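Local coordinates for protein homoserine O-acetyltransferase (Pseudomonas veronii, PDB 5EFZ) that hydrolyses ethyl acetate to ethanol and acetate, serving the bacterial breakdown of short-chain methyl ketones such as 2-butanone, at residues E217-A220 with K221-L225; Y158-A161 with V162-D166; I99-G102 with L103-S106; A178-S181 with E182-L186; E231-T235 with G236-A240. All coordinates share one frame; numbering follows the deposited sequence.

Contact 1 of 5, residues E217-A220 with K221-L225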
# COMPACT_ATOMS: atom_id res chain seq x y z
N GLU A 217 -14.14 -8.63 -5.51
CA GLU A 217 -13.29 -9.24 -4.48
C GLU A 217 -11.83 -8.75 -4.59
O GLU A 217 -11.18 -8.51 -3.57
CB GLU A 217 -13.33 -10.77 -4.58
CG GLU A 217 -14.64 -11.39 -4.06
CD GLU A 217 -14.56 -12.90 -3.89
OE1 GLU A 217 -13.45 -13.50 -4.04
OE2 GLU A 217 -15.63 -13.50 -3.60
N ARG A 218 -11.30 -8.61 -5.81
CA ARG A 218 -9.90 -8.13 -5.98
C ARG A 218 -9.80 -6.69 -5.49
O ARG A 218 -8.81 -6.28 -4.87
CB ARG A 218 -9.43 -8.24 -7.46
CG ARG A 218 -9.38 -9.68 -8.01
CD ARG A 218 -9.11 -9.72 -9.56
NE ARG A 218 -9.20 -11.08 -10.12
CZ ARG A 218 -9.89 -11.39 -11.22
NH1 ARG A 218 -10.56 -10.45 -11.88
NH2 ARG A 218 -9.92 -12.65 -11.66
N HIS A 219 -10.85 -5.93 -5.78
CA HIS A 219 -10.99 -4.55 -5.34
C HIS A 219 -10.97 -4.51 -3.80
O HIS A 219 -10.22 -3.72 -3.20
CB HIS A 219 -12.32 -4.02 -5.89
CG HIS A 219 -12.53 -2.54 -5.75
ND1 HIS A 219 -12.01 -1.64 -6.64
CD2 HIS A 219 -13.28 -1.84 -4.87
CE1 HIS A 219 -12.43 -0.42 -6.31
NE2 HIS A 219 -13.18 -0.51 -5.23
N ALA A 220 -11.74 -5.40 -3.18
CA ALA A 220 -11.76 -5.50 -1.72
C ALA A 220 -10.38 -5.88 -1.15
O ALA A 220 -9.98 -5.36 -0.10
CB ALA A 220 -12.80 -6.52 -1.25
N LYS A 221 -9.67 -6.79 -1.80
CA LYS A 221 -8.35 -7.17 -1.30
C LYS A 221 -7.38 -5.99 -1.36
O LYS A 221 -6.57 -5.78 -0.45
CB LYS A 221 -7.77 -8.33 -2.09
CG LYS A 221 -8.34 -9.68 -1.75
CD LYS A 221 -7.43 -10.74 -2.39
CE LYS A 221 -7.89 -12.15 -2.21
NZ LYS A 221 -6.94 -13.08 -2.91
N LEU A 222 -7.46 -5.21 -2.43
CA LEU A 222 -6.60 -4.03 -2.55
C LEU A 222 -6.92 -3.01 -1.47
O LEU A 222 -6.02 -2.36 -0.94
CB LEU A 222 -6.74 -3.39 -3.92
CG LEU A 222 -6.12 -4.22 -5.04
CD1 LEU A 222 -6.74 -3.84 -6.41
CD2 LEU A 222 -4.60 -4.00 -5.06
N TRP A 223 -8.20 -2.85 -1.16
CA TRP A 223 -8.61 -1.99 -0.06
C TRP A 223 -8.11 -2.50 1.29
O TRP A 223 -7.80 -1.72 2.18
CB TRP A 223 -10.14 -1.86 -0.02
CG TRP A 223 -10.60 -0.72 -0.85
CD1 TRP A 223 -11.24 -0.78 -2.07
CD2 TRP A 223 -10.46 0.68 -0.53
NE1 TRP A 223 -11.52 0.51 -2.52
CE2 TRP A 223 -11.06 1.41 -1.59
CE3 TRP A 223 -9.92 1.37 0.57
CZ2 TRP A 223 -11.09 2.82 -1.61
CZ3 TRP A 223 -9.95 2.78 0.55
CH2 TRP A 223 -10.55 3.48 -0.52
N THR A 224 -8.01 -3.82 1.44
CA THR A 224 -7.49 -4.36 2.69
C THR A 224 -5.99 -4.03 2.84
O THR A 224 -5.50 -3.74 3.94
CB THR A 224 -7.67 -5.89 2.76
OG1 THR A 224 -9.04 -6.23 2.43
CG2 THR A 224 -7.32 -6.41 4.18
N LEU A 225 -5.28 -4.12 1.72
CA LEU A 225 -3.86 -3.85 1.66
C LEU A 225 -3.53 -2.38 2.03
O LEU A 225 -2.57 -2.11 2.75
CB LEU A 225 -3.32 -4.15 0.25
CG LEU A 225 -1.85 -3.79 0.02
CD1 LEU A 225 -0.94 -4.72 0.84
CD2 LEU A 225 -1.50 -3.89 -1.43
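His219 and Trp223, one helical turn apart, point the same way from helix 213-227, and the indole turns an edge toward the imidazole face. The ring planes stand at 64°, with the centroids of the His219 ring and the Trp223 five-membered ring 4.9 Å apart. Trp223 CD1 makes the closest carbon approach, 3.6 Å from His219 CD2, which lies in the indole plane. His219 places CG opposite its own backbone N (chi1 -170°), carrying its ring along the helix toward the tryptophan. The ring is also held from outside, ND1 bonding to Leu191 O.

On another side of the same turn, Thr224 OG1 donates to Ala220 O at 2.8 Å. Thr224 N reaches that oxygen at 2.9 Å from the other face of the carbonyl plane, so one acceptor serves two donors. The torsion responsible, chi1 -50°, sets the hydroxyl beside the threonine's own backbone N and satisfies it within the turn. Leu222 CG rests 3.4 Å from Arg218 O, while Lys221 extends to Glu189 and Glu193 of the second subunit.

Trp223 also stacks on Phe258 and comes within about 4 Å of the side chain of His334, inferred to be catalytic. This is a cap helix of an alpha/beta hydrolase, gripped by the opposing subunit, with an aromatic pair at i and i+4 in which Trp223 reaches the active site and His219 backs it.

Contact 2 of 5, residues Y158-A161 with V162-D166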
# COMPACT_ATOMS: atom_id res chain seq x y z
N TYR A 158 -12.89 20.75 0.86
CA TYR A 158 -11.94 21.73 0.33
C TYR A 158 -12.52 22.49 -0.85
O TYR A 158 -12.40 23.72 -0.95
CB TYR A 158 -10.64 21.03 -0.11
CG TYR A 158 -9.73 20.70 1.04
CD1 TYR A 158 -9.26 21.71 1.90
CD2 TYR A 158 -9.30 19.39 1.28
CE1 TYR A 158 -8.37 21.40 2.96
CE2 TYR A 158 -8.41 19.09 2.34
CZ TYR A 158 -7.96 20.09 3.16
OH TYR A 158 -7.10 19.76 4.20
N GLU A 159 -13.15 21.77 -1.76
CA GLU A 159 -13.73 22.44 -2.90
C GLU A 159 -14.81 23.45 -2.49
O GLU A 159 -14.87 24.57 -3.03
CB GLU A 159 -14.32 21.40 -3.87
CG GLU A 159 -15.08 22.02 -5.07
CD GLU A 159 -14.20 22.70 -6.14
OE1 GLU A 159 -12.95 22.49 -6.19
OE2 GLU A 159 -14.77 23.47 -6.94
N TRP A 160 -15.63 23.09 -1.50
CA TRP A 160 -16.60 24.04 -0.93
C TRP A 160 -15.90 25.30 -0.41
O TRP A 160 -16.31 26.42 -0.74
CB TRP A 160 -17.38 23.39 0.23
CG TRP A 160 -18.78 22.99 -0.16
CD1 TRP A 160 -19.22 21.74 -0.49
CD2 TRP A 160 -19.90 23.88 -0.32
NE1 TRP A 160 -20.55 21.79 -0.84
CE2 TRP A 160 -21.00 23.09 -0.70
CE3 TRP A 160 -20.10 25.25 -0.09
CZ2 TRP A 160 -22.27 23.63 -0.90
CZ3 TRP A 160 -21.36 25.79 -0.28
CH2 TRP A 160 -22.43 24.98 -0.69
N ALA A 161 -14.84 25.11 0.38
CA ALA A 161 -14.17 26.24 1.05
C ALA A 161 -13.48 27.16 0.06
O ALA A 161 -13.30 28.34 0.35
CB ALA A 161 -13.17 25.73 2.10
N VAL A 162 -13.07 26.62 -1.09
CA VAL A 162 -12.37 27.41 -2.11
C VAL A 162 -13.38 28.07 -3.07
O VAL A 162 -13.23 29.23 -3.44
CB VAL A 162 -11.36 26.55 -2.94
CG1 VAL A 162 -10.84 27.32 -4.18
CG2 VAL A 162 -10.19 26.13 -2.07
N ARG A 163 -14.41 27.33 -3.44
CA ARG A 163 -15.35 27.78 -4.47
C ARG A 163 -16.34 28.83 -3.95
O ARG A 163 -16.70 29.78 -4.67
CB ARG A 163 -16.12 26.57 -5.04
CG ARG A 163 -17.06 26.90 -6.19
CD ARG A 163 -17.89 25.71 -6.63
NE ARG A 163 -17.11 24.77 -7.41
CZ ARG A 163 -17.36 24.44 -8.67
NH1 ARG A 163 -18.40 24.97 -9.32
NH2 ARG A 163 -16.56 23.60 -9.29
N TYR A 164 -16.75 28.66 -2.70
CA TYR A 164 -17.66 29.60 -2.05
C TYR A 164 -17.12 30.08 -0.69
O TYR A 164 -17.66 29.72 0.37
CB TYR A 164 -19.03 28.96 -1.87
CG TYR A 164 -19.67 28.42 -3.13
CD1 TYR A 164 -19.77 27.06 -3.34
CD2 TYR A 164 -20.20 29.28 -4.08
CE1 TYR A 164 -20.36 26.56 -4.45
CE2 TYR A 164 -20.80 28.78 -5.23
CZ TYR A 164 -20.87 27.42 -5.40
OH TYR A 164 -21.46 26.90 -6.51
N PRO A 165 -16.06 30.89 -0.71
CA PRO A 165 -15.34 31.06 0.56
C PRO A 165 -16.13 31.75 1.67
O PRO A 165 -15.94 31.38 2.83
CB PRO A 165 -14.12 31.89 0.16
CG PRO A 165 -14.37 32.38 -1.21
CD PRO A 165 -15.37 31.50 -1.86
N ASP A 166 -16.99 32.70 1.36
CA ASP A 166 -17.83 33.30 2.39
C ASP A 166 -18.96 32.39 2.92
O ASP A 166 -19.43 32.53 4.06
CB ASP A 166 -18.46 34.59 1.85
CG ASP A 166 -17.47 35.74 1.78
OD1 ASP A 166 -16.75 35.99 2.77
OD2 ASP A 166 -17.39 36.39 0.72
O HOH W 1 -13.79 29.52 2.85
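The beta-alpha-beta unit built around the nucleophile strand of the alpha/beta hydrolase fold runs through helix 152-163, and the last turn of that helix is tied by a salt bridge between Glu159 and Arg163. Arg163 NE donates to Glu159 OE2 at 2.7 Å, using the lone pair that faces away from the other carboxylate oxygen. NH2 of the same arginine meets OE2 at 3.0 Å from 34° out of the carboxylate plane. Both nitrogens therefore converge on one oxygen, which lies practically in the guanidinium plane although the two flat groups are turned 61° against each other. Glu159 folds back at chi2 and Arg163 at chi3, and it is these two bends that bring the ends together. OE2 has a further donor in His281 NE2, which would help the carboxylate remain ionised in its buried setting.

Trp160 and Tyr164 meet at a slant, the phenol ring reaching over one indole face with Tyr164 CD1 3.7 Å from Trp160 CZ3. His132 stacks on Tyr164, and Gln131 accepts from Trp160 NE1, joining this end to helix 124-139.

Tyr164 leaves helical geometry, and the following Pro165 has no N-H to offer the carbonyl at Ala161. Instead, Pro165 CA lies 3.4 Å from Ala161 O and turns its C-H toward it, while a water donates to Ala161 O and to Pro165 O, at 2.8 Å each.

Contact 3 of 5, residues I99-G102 with L103-S106. With EDO (1,2-ethanediol), chain G.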
# COMPACT_ATOMS: atom_id res chain seq x y z
N ILE A 99 -23.17 12.44 -6.35
CA ILE A 99 -23.58 12.04 -7.69
C ILE A 99 -22.78 10.82 -8.07
O ILE A 99 -21.54 10.83 -8.01
CB ILE A 99 -23.32 13.18 -8.71
CG1 ILE A 99 -24.15 14.42 -8.29
CG2 ILE A 99 -23.70 12.73 -10.14
CD1 ILE A 99 -23.78 15.68 -9.07
N GLY A 100 -23.46 9.75 -8.48
CA GLY A 100 -22.73 8.55 -8.87
C GLY A 100 -22.72 7.47 -7.81
O GLY A 100 -22.25 6.36 -8.08
N ASN A 101 -23.23 7.75 -6.61
CA ASN A 101 -23.09 6.77 -5.53
C ASN A 101 -24.23 5.76 -5.44
O ASN A 101 -24.25 4.95 -4.50
CB ASN A 101 -22.95 7.50 -4.16
CG ASN A 101 -24.29 7.76 -3.45
OD1 ASN A 101 -25.32 8.08 -4.08
ND2 ASN A 101 -24.26 7.67 -2.13
N GLY A 102 -25.15 5.80 -6.41
CA GLY A 102 -26.28 4.86 -6.46
C GLY A 102 -27.57 5.35 -5.83
O GLY A 102 -28.65 4.79 -6.11
N LEU A 103 -27.49 6.36 -4.96
CA LEU A 103 -28.69 6.96 -4.37
C LEU A 103 -29.06 8.25 -5.09
O LEU A 103 -30.18 8.41 -5.58
CB LEU A 103 -28.50 7.22 -2.87
CG LEU A 103 -28.29 5.96 -2.01
CD1 LEU A 103 -28.28 6.33 -0.55
CD2 LEU A 103 -29.36 4.89 -2.32
N SER A 104 -28.11 9.18 -5.17
CA SER A 104 -28.26 10.32 -6.06
C SER A 104 -28.18 9.81 -7.52
O SER A 104 -27.87 8.65 -7.75
CB SER A 104 -27.16 11.37 -5.80
OG SER A 104 -27.32 11.93 -4.50
N SER A 105 -28.44 10.69 -8.49
CA SER A 105 -28.35 10.33 -9.91
C SER A 105 -27.03 9.65 -10.20
O SER A 105 -25.99 10.18 -9.87
CB SER A 105 -28.49 11.57 -10.79
OG SER A 105 -29.82 12.04 -10.76
N SER A 106 -27.10 8.47 -10.83
CA SER A 106 -25.94 7.62 -11.01
C SER A 106 -26.11 6.73 -12.25
O SER A 106 -27.20 6.64 -12.82
CB SER A 106 -25.72 6.72 -9.78
OG SER A 106 -25.66 7.48 -8.57
C1 EDO G . -32.17 4.34 -5.84
O1 EDO G . -32.77 4.67 -4.58
C2 EDO G . -32.37 5.48 -6.82
O2 EDO G . -32.13 6.73 -6.16
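A serine hydroxyl sits inside the bend of this buried loop and bonds in both directions: Ser106 OG accepts from Gly102 N at 2.8 Å and donates to Ser104 O at 2.6 Å. The second of these bonds comes in from above the carbonyl plane, not along a lone pair. Ser106 holds OG beside its own backbone N (chi1 -54°), which turns the hydroxyl inward toward the bend between Gly100 and Gly102.

Those two glycines make the path possible. Gly100 has phi of 101° and Gly102 phi of 95°, values at which a CB would press on the preceding carbonyl oxygen. Between them Asn101 folds its amide over the chain that follows, and OD1 takes two backbone N-H groups. Ser104 N, 3.2 Å from Asn101 OD1, arrives nearly along the amide C=O axis, whereas Leu103 N, at 2.9 Å from the same oxygen, stands well above the amide plane. The nearer bond closes an Asx turn. The other end of the amide is held too, ND2 donating to Asn97 OD1 and Gly70 O.

Gly100 N to Ser105 O, 2.9 Å, completes the bend, and Ile99 CG2 packs 3.4 Å from that same Ser105 O. An ethanediol, probably from the crystallisation liquor, donates to Leu103 O at 2.6 Å.

The loop follows strand 92-96 and also bonds to strand 45-51 through Ser104 and Ser105. Its chemistry implies that short polar side chains stand in for regular secondary structure, Asn101 and Ser106 each serving two buried backbone groups and fixing a compact shape.

Contact 4 of 5, residues A178-S181 with E182-L186. With EDO (1,2-ethanediol), chain K; EDO (1,2-ethanediol), chain M.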
# COMPACT_ATOMS: atom_id res chain seq x y z
N ALA A 178 -6.71 18.46 -0.79
CA ALA A 178 -7.33 19.44 -1.65
C ALA A 178 -6.92 19.25 -3.12
O ALA A 178 -7.65 19.64 -4.01
CB ALA A 178 -6.97 20.86 -1.17
N ARG A 179 -5.73 18.69 -3.35
CA ARG A 179 -5.31 18.34 -4.71
C ARG A 179 -4.72 16.95 -4.71
O ARG A 179 -3.78 16.67 -3.96
CB ARG A 179 -4.26 19.32 -5.26
CG ARG A 179 -3.78 18.92 -6.69
CD ARG A 179 -3.14 20.09 -7.44
NE ARG A 179 -1.83 20.46 -6.90
CZ ARG A 179 -1.14 21.53 -7.29
NH1 ARG A 179 -1.64 22.37 -8.21
NH2 ARG A 179 0.05 21.77 -6.74
N ASN A 180 -5.26 16.07 -5.53
CA ASN A 180 -4.92 14.66 -5.43
C ASN A 180 -3.48 14.38 -5.91
O ASN A 180 -3.02 14.95 -6.92
CB ASN A 180 -5.94 13.82 -6.22
CG ASN A 180 -5.87 12.35 -5.87
OD1 ASN A 180 -5.89 11.48 -6.76
ND2 ASN A 180 -5.79 12.06 -4.58
N SER A 181 -2.77 13.49 -5.21
CA SER A 181 -1.37 13.19 -5.57
C SER A 181 -1.26 12.17 -6.69
O SER A 181 -2.23 11.47 -6.98
CB SER A 181 -0.62 12.65 -4.37
OG SER A 181 -1.20 11.41 -3.94
N GLU A 182 -0.06 12.04 -7.25
CA GLU A 182 0.18 11.03 -8.29
C GLU A 182 0.11 9.61 -7.69
O GLU A 182 -0.39 8.68 -8.34
CB GLU A 182 1.53 11.24 -8.97
CG GLU A 182 1.64 12.46 -9.89
CD GLU A 182 2.93 12.46 -10.72
OE1 GLU A 182 4.03 12.71 -10.16
OE2 GLU A 182 2.85 12.19 -11.94
N HIS A 183 0.59 9.45 -6.46
CA HIS A 183 0.55 8.14 -5.81
C HIS A 183 -0.90 7.72 -5.56
O HIS A 183 -1.24 6.55 -5.70
CB HIS A 183 1.37 8.17 -4.50
CG HIS A 183 1.36 6.88 -3.73
ND1 HIS A 183 0.47 6.64 -2.70
CD2 HIS A 183 2.17 5.80 -3.80
CE1 HIS A 183 0.70 5.43 -2.21
NE2 HIS A 183 1.72 4.90 -2.86
N ASP A 184 -1.74 8.67 -5.16
CA ASP A 184 -3.13 8.31 -4.87
C ASP A 184 -3.86 7.97 -6.18
O ASP A 184 -4.71 7.06 -6.23
CB ASP A 184 -3.82 9.45 -4.13
CG ASP A 184 -5.13 9.04 -3.52
OD1 ASP A 184 -5.29 7.84 -3.17
OD2 ASP A 184 -6.00 9.92 -3.36
N PHE A 185 -3.53 8.72 -7.23
CA PHE A 185 -4.08 8.45 -8.55
C PHE A 185 -3.73 7.04 -9.02
O PHE A 185 -4.58 6.32 -9.55
CB PHE A 185 -3.56 9.47 -9.56
CG PHE A 185 -4.19 9.36 -10.94
CD1 PHE A 185 -3.73 8.43 -11.87
CD2 PHE A 185 -5.20 10.24 -11.31
CE1 PHE A 185 -4.32 8.34 -13.15
CE2 PHE A 185 -5.77 10.16 -12.58
CZ PHE A 185 -5.35 9.21 -13.49
N LEU A 186 -2.48 6.63 -8.81
CA LEU A 186 -2.08 5.25 -9.13
C LEU A 186 -2.85 4.19 -8.33
O LEU A 186 -3.28 3.15 -8.87
CB LEU A 186 -0.58 5.09 -8.90
CG LEU A 186 -0.05 3.65 -9.07
CD1 LEU A 186 -0.11 3.21 -10.55
CD2 LEU A 186 1.39 3.58 -8.55
C1 EDO K . -4.91 14.25 -10.45
O1 EDO K . -3.87 13.57 -9.71
C2 EDO K . -4.78 15.78 -10.31
O2 EDO K . -4.39 16.25 -8.99
C1 EDO M . -1.03 16.35 -1.54
O1 EDO M . -1.37 15.88 -2.83
C2 EDO M . -0.51 17.78 -1.66
O2 EDO M . -1.40 18.58 -2.45
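A helix N-cap, placed where the chain leaves the loop after strand 170-174 and enters helix 182-196, is built from Ser181 and the first turn. Ser181 OG accepts from Asp184 N at 3.0 Å, and the N-H points fairly straight at it (152°). With chi1 at 63° the hydroxyl oxygen sits between the backbone N and the carbonyl carbon, which is where it can bend back over the helix start. It also packs against Asp184 CB, 3.3 Å from OG. Ser181 O then opens the regular helical series by accepting from Phe185 N at 3.1 Å, and Phe185 CB leans on the same carbonyl oxygen.

The Asn180 amide crosses the Asp184 carboxylate at about a right angle, the planes 71° apart; which amide atom faces the acid is doubtful. OD2 of Asp184 is held by Trp273 NE1. Before the cap the backbone carbonyls draw in ethanediol, probably from the crystallisation liquor: O2 of one molecule donates to Asn180 O at 2.8 Å, and O1 of another to Arg179 O at 2.8 Å.

Glu182 and His183 bond to the second subunit, at its Met246 N and Leu225 O. Asp184 lies about 7 Å, side chain to side chain, from Ser151 and His334, the inferred nucleophile and histidine. This is a classical serine N-cap, here at the point where the alpha/beta hydrolase core hands over to its helical cap.

Contact 5 of 5, residues E231-T235 with G236-A240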
# COMPACT_ATOMS: atom_id res chain seq x y z
N GLU A 231 0.34 -1.84 11.19
CA GLU A 231 0.18 -1.91 12.65
C GLU A 231 -1.20 -2.42 13.07
O GLU A 231 -1.32 -3.13 14.08
CB GLU A 231 0.39 -0.53 13.29
CG GLU A 231 1.82 -0.19 13.61
CD GLU A 231 2.44 -1.19 14.56
OE1 GLU A 231 2.37 -1.02 15.81
OE2 GLU A 231 3.02 -2.17 14.06
N PHE A 232 -2.23 -2.02 12.33
CA PHE A 232 -3.59 -2.54 12.53
C PHE A 232 -3.56 -4.06 12.64
O PHE A 232 -4.10 -4.67 13.60
CB PHE A 232 -4.49 -2.10 11.38
CG PHE A 232 -5.94 -2.59 11.43
CD1 PHE A 232 -6.90 -1.87 12.14
CD2 PHE A 232 -6.35 -3.69 10.67
CE1 PHE A 232 -8.29 -2.28 12.15
CE2 PHE A 232 -7.68 -4.10 10.67
CZ PHE A 232 -8.66 -3.40 11.41
N PHE A 233 -2.93 -4.69 11.66
CA PHE A 233 -2.86 -6.14 11.61
C PHE A 233 -1.85 -6.71 12.57
O PHE A 233 -2.11 -7.75 13.19
CB PHE A 233 -2.57 -6.62 10.18
CG PHE A 233 -3.67 -6.24 9.22
CD1 PHE A 233 -4.92 -6.87 9.29
CD2 PHE A 233 -3.48 -5.25 8.26
CE1 PHE A 233 -5.94 -6.52 8.41
CE2 PHE A 233 -4.52 -4.88 7.40
CZ PHE A 233 -5.74 -5.52 7.48
N ARG A 234 -0.70 -6.06 12.70
CA ARG A 234 0.32 -6.61 13.57
C ARG A 234 -0.19 -6.72 14.99
O ARG A 234 0.14 -7.68 15.70
CB ARG A 234 1.61 -5.76 13.56
CG ARG A 234 2.69 -6.37 14.49
CD ARG A 234 3.95 -5.50 14.62
NE ARG A 234 3.74 -4.29 15.41
CZ ARG A 234 3.81 -4.22 16.74
NH1 ARG A 234 4.06 -5.32 17.45
NH2 ARG A 234 3.61 -3.06 17.37
N THR A 235 -0.99 -5.75 15.42
CA THR A 235 -1.41 -5.71 16.82
C THR A 235 -2.76 -6.40 17.00
O THR A 235 -3.31 -6.44 18.10
CB THR A 235 -1.51 -4.27 17.36
OG1 THR A 235 -2.50 -3.54 16.62
CG2 THR A 235 -0.16 -3.56 17.25
N GLY A 236 -3.29 -6.97 15.92
CA GLY A 236 -4.47 -7.81 16.03
C GLY A 236 -5.80 -7.08 16.14
O GLY A 236 -6.75 -7.63 16.69
N ARG A 237 -5.88 -5.88 15.57
CA ARG A 237 -7.13 -5.11 15.58
C ARG A 237 -8.29 -5.87 14.92
O ARG A 237 -9.44 -5.77 15.36
CB ARG A 237 -6.96 -3.75 14.89
CG ARG A 237 -6.21 -2.71 15.73
CD ARG A 237 -7.12 -2.15 16.88
NE ARG A 237 -8.23 -1.40 16.29
CZ ARG A 237 -9.45 -1.33 16.81
NH1 ARG A 237 -9.73 -1.97 17.92
NH2 ARG A 237 -10.40 -0.63 16.17
N HIS A 238 -7.99 -6.62 13.87
CA HIS A 238 -9.00 -7.39 13.18
C HIS A 238 -9.61 -8.42 14.13
O HIS A 238 -10.83 -8.65 14.10
CB HIS A 238 -8.42 -8.04 11.90
CG HIS A 238 -7.17 -8.85 12.11
ND1 HIS A 238 -6.02 -8.34 12.67
CD2 HIS A 238 -6.88 -10.13 11.76
CE1 HIS A 238 -5.09 -9.28 12.70
NE2 HIS A 238 -5.58 -10.37 12.14
N LYS A 239 -8.79 -8.98 15.03
CA LYS A 239 -9.29 -9.92 16.01
C LYS A 239 -10.15 -9.20 17.06
O LYS A 239 -11.20 -9.70 17.46
CB LYS A 239 -8.14 -10.68 16.68
CG LYS A 239 -7.33 -11.49 15.68
CD LYS A 239 -6.15 -12.19 16.32
CE LYS A 239 -5.31 -12.93 15.28
NZ LYS A 239 -4.19 -13.66 15.94
N ALA A 240 -9.73 -8.01 17.48
CA ALA A 240 -10.53 -7.23 18.42
C ALA A 240 -11.89 -6.93 17.81
O ALA A 240 -12.90 -6.92 18.51
CB ALA A 240 -9.82 -5.95 18.80
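Arg237 N donates to Phe232 O at 2.9 Å and Gly236 N to Phe233 O at 3.1 Å, the nested 6→1 and 5→2 bonds that, with a positive phi at Gly236 (80°), make a Schellman motif at the end of helix 230-234. Gly236 is at once the N-cap of helix 237-240, so a single residue ends one helix and starts the next. Arg237 N lies almost in line with the Phe232 carbonyl bond, while Gly236 N hangs above the plane of the Phe233 carbonyl.

Further back in the turn, Thr235 OG1 donates to Glu231 O at 2.8 Å, on the other face of that carbonyl from Thr235 N. Arg234 grips the Glu231 carboxylate side-on, NE to OE2 at 2.6 Å and NH2 to OE1, each oxygen using its syn lone pair.

The packing spreads from here. Arg237 CB sits over one face of Phe232, 3.6 Å from the ring centroid, as a CH-pi contact. The chain then bends at chi2 and chi3 to lead the guanidinium away to Asp332 and Thr340. Phe233 turns an edge to the face of His238, with ring centroids 5.5 Å apart and planes at 61°. His238 stands with chi1 at 53°, which swings its ring back toward Phe233.

NE2 of His238 bonds to Glu182 OE1 of the second subunit, whereas its buried ND1 has no partner in the model. That imbalance is consistent with a neutral imidazole carrying its proton on NE2, directed at the carboxylate across the dimer interface.

All five contacts are local, yet their chemistry follows their place. Contacts 2 and 3, buried in the alpha/beta core, touch no other subunit: the first closes a helix with charge and rings, the second shapes an irregular loop with polar atoms. Contacts 1, 4 and 5 lie in the helical region between strands 170-174 and 296-300 and reach the second subunit, contact 1 buried, 4 and 5 partly exposed. Contact 4 starts a helix, contact 1 runs mid-helix, and contact 5, the most peripheral, ends one helix and begins the next. Thr224 CG2 lies 3.8 Å from Phe233 CZ (contacts 1 and 5), and Tyr158 CD2 3.4 Å from Ala178 N (contacts 2 and 4).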